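Local structure of glycerophosphodiester phosphodiesterase (Parabacteroides distasonis, 3NO3) at residues 18-21 / 22-25; 67-70 / 71-74. The protein belongs to the glycerophosphodiester phosphodiesterase family and folds as a TIM barrel that carries a magnesium ion. All coordinates share one frame; numbering follows the deposited sequence. Where two conformers were deposited one is given.

Contact 1 of 2, residues 18-21 / 22-25; sequences GSAQ and NSIR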
ATOM      1  N   GLY A  18       8.707 -17.026  10.254  1.00 25.07           N
ATOM      2  CA  GLY A  18       7.755 -17.707   9.378  1.00 24.80           C
ATOM      3  C   GLY A  18       7.088 -16.878   8.302  1.00 23.51           C
ATOM      4  O   GLY A  18       6.346 -17.441   7.465  1.00 23.99           O
ATOM      5  N   SER A  19       7.389 -15.575   8.269  1.00 23.33           N
ATOM      6  CA  SER A  19       6.730 -14.623   7.397  1.00 22.34           C
ATOM      7  C   SER A  19       7.540 -14.388   6.124  1.00 22.03           C
ATOM      8  O   SER A  19       8.619 -14.942   5.940  1.00 22.95           O
ATOM      9  CB  SER A  19       6.378 -13.350   8.167  1.00 21.56           C
ATOM     10  OG  SER A  19       5.360 -12.607   7.458  1.00 21.19           O
ATOM     11  N   ALA A  20       6.939 -13.643   5.208  1.00 20.77           N
ATOM     12  CA  ALA A  20       7.452 -13.394   3.869  1.00 19.20           C
ATOM     13  C   ALA A  20       6.750 -12.172   3.403  1.00 18.05           C
ATOM     14  O   ALA A  20       5.633 -11.923   3.795  1.00 17.33           O
ATOM     15  CB  ALA A  20       7.134 -14.542   2.891  1.00 19.34           C
ATOM     16  N   GLN A  21       7.408 -11.411   2.539  1.00 18.06           N
ATOM     17  CA  GLN A  21       6.762 -10.238   1.915  1.00 17.96           C
ATOM     18  C   GLN A  21       5.498 -10.640   1.180  1.00 17.19           C
ATOM     19  O   GLN A  21       5.466 -11.696   0.515  1.00 16.33           O
ATOM     20  CB  GLN A  21       7.765  -9.556   0.957  1.00 18.95           C
ATOM     21  CG  GLN A  21       8.918  -8.935   1.699  1.00 17.90           C
ATOM     22  CD  GLN A  21      10.022  -8.391   0.802  1.00 24.63           C
ATOM     23  OE1 GLN A  21       9.805  -8.088  -0.370  1.00 21.94           O
ATOM     24  NE2 GLN A  21      11.208  -8.226   1.379  1.00 26.74           N
ATOM     25  N   ASN A  22       4.441  -9.827   1.281  1.00 16.95           N
ATOM     26  CA  ASN A  22       3.229 -10.011   0.450  1.00 17.04           C
ATOM     27  C   ASN A  22       2.581 -11.386   0.573  1.00 17.07           C
ATOM     28  O   ASN A  22       2.169 -12.010  -0.417  1.00 16.30           O
ATOM     29  CB  ASN A  22       3.535  -9.648  -1.026  1.00 17.01           C
ATOM     30  CG  ASN A  22       3.559  -8.147  -1.275  1.00 17.35           C
ATOM     31  OD1 ASN A  22       2.644  -7.478  -0.882  1.00 19.56           O
ATOM     32  ND2 ASN A  22       4.576  -7.628  -1.967  1.00 15.34           N
ATOM     33  N   SER A  23       2.528 -11.879   1.809  1.00 17.40           N
ATOM     34  CA  SER A  23       2.071 -13.243   2.100  1.00 17.38           C
ATOM     35  C   SER A  23       0.837 -13.209   3.011  1.00 17.45           C
ATOM     36  O   SER A  23       0.501 -12.181   3.614  1.00 18.84           O
ATOM     37  CB  SER A  23       3.207 -14.035   2.773  1.00 17.72           C
ATOM     38  OG  SER A  23       3.519 -13.562   4.063  1.00 16.90           O
ATOM     39  N   ILE A  24       0.182 -14.352   3.116  1.00 18.89           N
ATOM     40  CA  ILE A  24      -0.909 -14.556   4.056  1.00 18.71           C
ATOM     41  C   ILE A  24      -0.374 -14.349   5.486  1.00 19.24           C
ATOM     42  O   ILE A  24      -0.967 -13.594   6.278  1.00 18.64           O
ATOM     43  CB  ILE A  24      -1.521 -15.939   3.886  1.00 19.94           C
ATOM     44  CG1 ILE A  24      -2.198 -16.053   2.493  1.00 20.07           C
ATOM     45  CG2 ILE A  24      -2.417 -16.293   5.137  1.00 18.48           C
ATOM     46  CD1 ILE A  24      -3.389 -15.118   2.224  1.00 17.31           C
ATOM     47  N   ARG A  25       0.815 -14.904   5.772  1.00 19.49           N
ATOM     48  CA  ARG A  25       1.433 -14.772   7.079  0.55 19.90           C
ATOM     49  C   ARG A  25       1.717 -13.308   7.416  1.00 19.68           C
ATOM     50  O   ARG A  25       1.472 -12.897   8.522  1.00 21.12           O
ATOM     51  CB  ARG A  25       2.707 -15.623   7.130  0.55 20.36           C
ATOM     52  CG  ARG A  25       3.544 -15.569   8.381  0.55 20.88           C
ATOM     53  CD  ARG A  25       2.969 -16.181   9.621  0.55 22.52           C
ATOM     54  NE  ARG A  25       4.058 -16.622  10.522  0.55 24.42           N
ATOM     55  CZ  ARG A  25       3.909 -17.090  11.764  0.55 23.47           C
ATOM     56  NH1 ARG A  25       4.986 -17.479  12.445  0.55 23.30           N
ATOM     57  NH2 ARG A  25       2.712 -17.170  12.344  0.55 24.97           N
TER
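Ser23 reaches back across a tight turn to Ala20: its hydroxyl OG donates to Ala20 O over 2.7 Å. The C=O...donor angle is 129°, and the donor is tilted out of the carbonyl plane. The turn from Ala20 to Ser23 is a type II beta turn, and the chain leaves it running almost opposite to the way it entered, 160° apart end to end. With OG lodged between the backbone N and the carbonyl carbon (chi1 68°), the same oxygen serves as the N-cap of the helix that follows and accepts from Ser26 N. One hydroxyl thus ties the turn to the helix start, and this is the tight, buried part. The methyl of Ala20 packs beside it, its CB 3.9 Å from Ser23 OG.

Further out the packing is looser and more open to solvent. Arg25 was modelled in two conformers, so its placement is less certain. In the one described here its aliphatic stem lies along the Gly18-Ser19 backbone, CG 3.5 Å from Ser19 CA and also near Gly18 O, while the guanidinium edge skirts the peptide and NH1 bonds to Glu17 O. Ser19 OG turns to Tyr13 O.

Within the type II turn, Asn22 ND2 holds Asp41 OD2 of strand 37-44. Residues 18-25 carry the chain from the loop after strand 6-9 into helix 24-32, whose Ile24 rests on Tyr88 and Arg91 of helix 85-94.

Contact 2 of 2, residues 67-70 / 71-74; sequences TYDE and LKDL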
ATOM      1  N   THR A  67       0.323 -16.229 -18.100  1.00 15.09           N
ATOM      2  CA  THR A  67      -0.983 -16.658 -17.580  1.00 16.89           C
ATOM      3  C   THR A  67      -0.881 -17.073 -16.112  1.00 17.54           C
ATOM      4  O   THR A  67       0.193 -17.441 -15.621  1.00 17.18           O
ATOM      5  CB  THR A  67      -1.544 -17.835 -18.334  1.00 17.27           C
ATOM      6  OG1 THR A  67      -0.644 -18.937 -18.168  1.00 19.81           O
ATOM      7  CG2 THR A  67      -1.807 -17.487 -19.842  1.00 18.47           C
ATOM      8  N   TYR A  68      -2.001 -17.001 -15.396  1.00 18.10           N
ATOM      9  CA  TYR A  68      -2.019 -17.449 -13.996  1.00 17.32           C
ATOM     10  C   TYR A  68      -1.573 -18.930 -13.858  1.00 17.52           C
ATOM     11  O   TYR A  68      -0.835 -19.287 -12.915  1.00 17.53           O
ATOM     12  CB  TYR A  68      -3.375 -17.174 -13.329  1.00 16.74           C
ATOM     13  CG  TYR A  68      -3.435 -17.715 -11.927  1.00 15.60           C
ATOM     14  CD1 TYR A  68      -2.586 -17.220 -10.918  1.00 14.96           C
ATOM     15  CD2 TYR A  68      -4.260 -18.783 -11.621  1.00 17.81           C
ATOM     16  CE1 TYR A  68      -2.583 -17.751  -9.642  1.00 15.16           C
ATOM     17  CE2 TYR A  68      -4.281 -19.333 -10.331  1.00 18.28           C
ATOM     18  CZ  TYR A  68      -3.445 -18.818  -9.351  1.00 15.96           C
ATOM     19  OH  TYR A  68      -3.476 -19.393  -8.106  1.00 16.76           O
ATOM     20  N   ASP A  69      -1.974 -19.769 -14.799  1.00 19.06           N
ATOM     21  CA  ASP A  69      -1.563 -21.182 -14.836  0.60 20.22           C
ATOM     22  C   ASP A  69      -0.046 -21.382 -14.806  1.00 20.93           C
ATOM     23  O   ASP A  69       0.448 -22.303 -14.123  1.00 22.51           O
ATOM     24  CB  ASP A  69      -2.138 -21.895 -16.075  0.60 21.37           C
ATOM     25  CG  ASP A  69      -2.055 -23.402 -15.971  0.60 23.33           C
ATOM     26  OD1 ASP A  69      -2.724 -23.948 -15.084  0.60 21.93           O
ATOM     27  OD2 ASP A  69      -1.319 -24.042 -16.761  0.60 28.77           O
ATOM     28  N   GLU A  70       0.704 -20.544 -15.545  1.00 20.48           N
ATOM     29  CA  GLU A  70       2.196 -20.585 -15.502  1.00 21.81           C
ATOM     30  C   GLU A  70       2.761 -20.218 -14.104  1.00 20.32           C
ATOM     31  O   GLU A  70       3.840 -20.671 -13.730  1.00 21.69           O
ATOM     32  CB  GLU A  70       2.817 -19.591 -16.496  1.00 22.42           C
ATOM     33  CG  GLU A  70       2.687 -19.903 -17.938  1.00 25.76           C
ATOM     34  CD  GLU A  70       3.257 -18.771 -18.810  1.00 29.55           C
ATOM     35  OE1 GLU A  70       4.481 -18.756 -19.035  1.00 35.56           O
ATOM     36  OE2 GLU A  70       2.490 -17.901 -19.263  1.00 27.03           O
ATOM     37  N   LEU A  71       2.057 -19.362 -13.356  1.00 18.38           N
ATOM     38  CA  LEU A  71       2.566 -18.785 -12.108  1.00 18.07           C
ATOM     39  C   LEU A  71       2.077 -19.454 -10.817  1.00 17.77           C
ATOM     40  O   LEU A  71       2.662 -19.218  -9.747  1.00 18.14           O
ATOM     41  CB  LEU A  71       2.160 -17.296 -12.026  1.00 17.43           C
ATOM     42  CG  LEU A  71       2.588 -16.387 -13.199  1.00 18.27           C
ATOM     43  CD1 LEU A  71       1.854 -15.070 -13.032  1.00 16.64           C
ATOM     44  CD2 LEU A  71       4.113 -16.185 -13.253  1.00 17.27           C
ATOM     45  N   LYS A  72       1.005 -20.226 -10.912  1.00 16.82           N
ATOM     46  CA  LYS A  72       0.195 -20.557  -9.723  1.00 18.38           C
ATOM     47  C   LYS A  72       0.821 -21.400  -8.663  1.00 20.03           C
ATOM     48  O   LYS A  72       0.373 -21.357  -7.516  1.00 19.45           O
ATOM     49  CB  LYS A  72      -1.126 -21.234 -10.113  1.00 17.99           C
ATOM     50  CG  LYS A  72      -1.062 -22.600 -10.781  1.00 20.51           C
ATOM     51  CD  LYS A  72      -2.513 -23.031 -11.265  1.00 25.89           C
ATOM     52  CE  LYS A  72      -2.651 -24.519 -11.552  1.00 30.33           C
ATOM     53  NZ  LYS A  72      -1.428 -25.130 -12.080  1.00 34.04           N
ATOM     54  N   ASP A  73       1.790 -22.216  -9.068  1.00 20.86           N
ATOM     55  CA  ASP A  73       2.454 -23.094  -8.166  1.00 22.48           C
ATOM     56  C   ASP A  73       3.822 -22.567  -7.696  1.00 21.78           C
ATOM     57  O   ASP A  73       4.466 -23.236  -6.897  1.00 22.31           O
ATOM     58  CB  ASP A  73       2.566 -24.487  -8.804  1.00 23.90           C
ATOM     59  CG  ASP A  73       1.191 -25.168  -8.949  1.00 27.70           C
ATOM     60  OD1 ASP A  73       0.312 -25.051  -8.031  1.00 27.76           O
ATOM     61  OD2 ASP A  73       1.000 -25.777 -10.012  1.00 34.60           O
ATOM     62  N   LEU A  74       4.220 -21.372  -8.122  1.00 20.49           N
ATOM     63  CA  LEU A  74       5.456 -20.750  -7.645  1.00 20.39           C
ATOM     64  C   LEU A  74       5.326 -20.382  -6.166  1.00 20.27           C
ATOM     65  O   LEU A  74       4.258 -19.994  -5.730  1.00 20.74           O
ATOM     66  CB  LEU A  74       5.838 -19.544  -8.493  1.00 19.22           C
ATOM     67  CG  LEU A  74       6.073 -19.732 -10.013  1.00 19.35           C
ATOM     68  CD1 LEU A  74       6.420 -18.389 -10.651  1.00 18.48           C
ATOM     69  CD2 LEU A  74       7.160 -20.780 -10.307  1.00 19.49           C
TER
HETATM   70  O   HOH W   1      -1.317 -19.481  -6.710  1.00 17.75           O
HETATM   71  O   HOH W   2       1.994 -24.215 -12.608  1.00 46.09           O
HETATM   72  O   HOH W   3      -1.333 -26.388 -15.233  1.00 50.92           O
HETATM   73  O   HOH W   4       3.507 -22.456 -11.600  1.00 25.96           O
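Lys72 NZ and Asp69 OD1 form a weak salt bridge of 3.5 Å, and the same ammonium also pairs with Asp73 OD2 at 3.3 Å. A water joins it loosely to Asp69 OD2. Asp69 was modelled in two positions, and its share in this network belongs to one of them, so it is tentative. The ammonium meets Asp73 OD2 from above the carboxylate plane, 43° out of it. Lys72 CG is wedged between its backbone N and carbonyl carbon (chi1 65°), which carries the chain outward alongside Asp69, pointing the same way.

Lys72 CB makes a CH-pi contact, 3.8 Å from the Tyr68 ring centroid and displaced toward the rim, with CZ its nearest ring atom. The backbone sets that CB, and Tyr68 CG anti to its own backbone N (chi1 176°) brings the ring beneath it. The ring crosses the lysine chain at about a right angle, and a water links Tyr68 OH to Lys72 O.

At the other end, Thr67 and Glu70 form a capping box: Thr67 N donates to Glu70 OE2 at 3.0 Å, and Glu70 N returns a weak bond to Thr67 OG1. Leu71 N bonds to Tyr68 O (2.9 Å). Leu71 turns inward onto Ile58 and Leu82.

Lys72 NZ probably offsets both carboxylates, whose Asp69 OD1 and Asp73 OD2 stay 6.6 Å apart; long bonds and bridging waters suggest a pliable surface network.

Overall arrangement
Contacts 1 and 2 come one after the other along the chain and do not touch: their centres lie 18 Å apart and their nearest atoms about 10 Å. Both bind a short piece of chain to the start of a helix by a side-chain cap, Ser23 in one and Thr67 in the other, yet they serve different regions. The centre of contact 1 is 15 Å from the centre of the chain, and the Asn22 side chain is about 6 Å from a bound magnesium ion. Asp41, the partner of Asn22 ND2, is a ligand of the metal together with Glu39 and Glu103. Contact 2 is peripheral, its centre 23 Å from the chain centre, before helix 85-94.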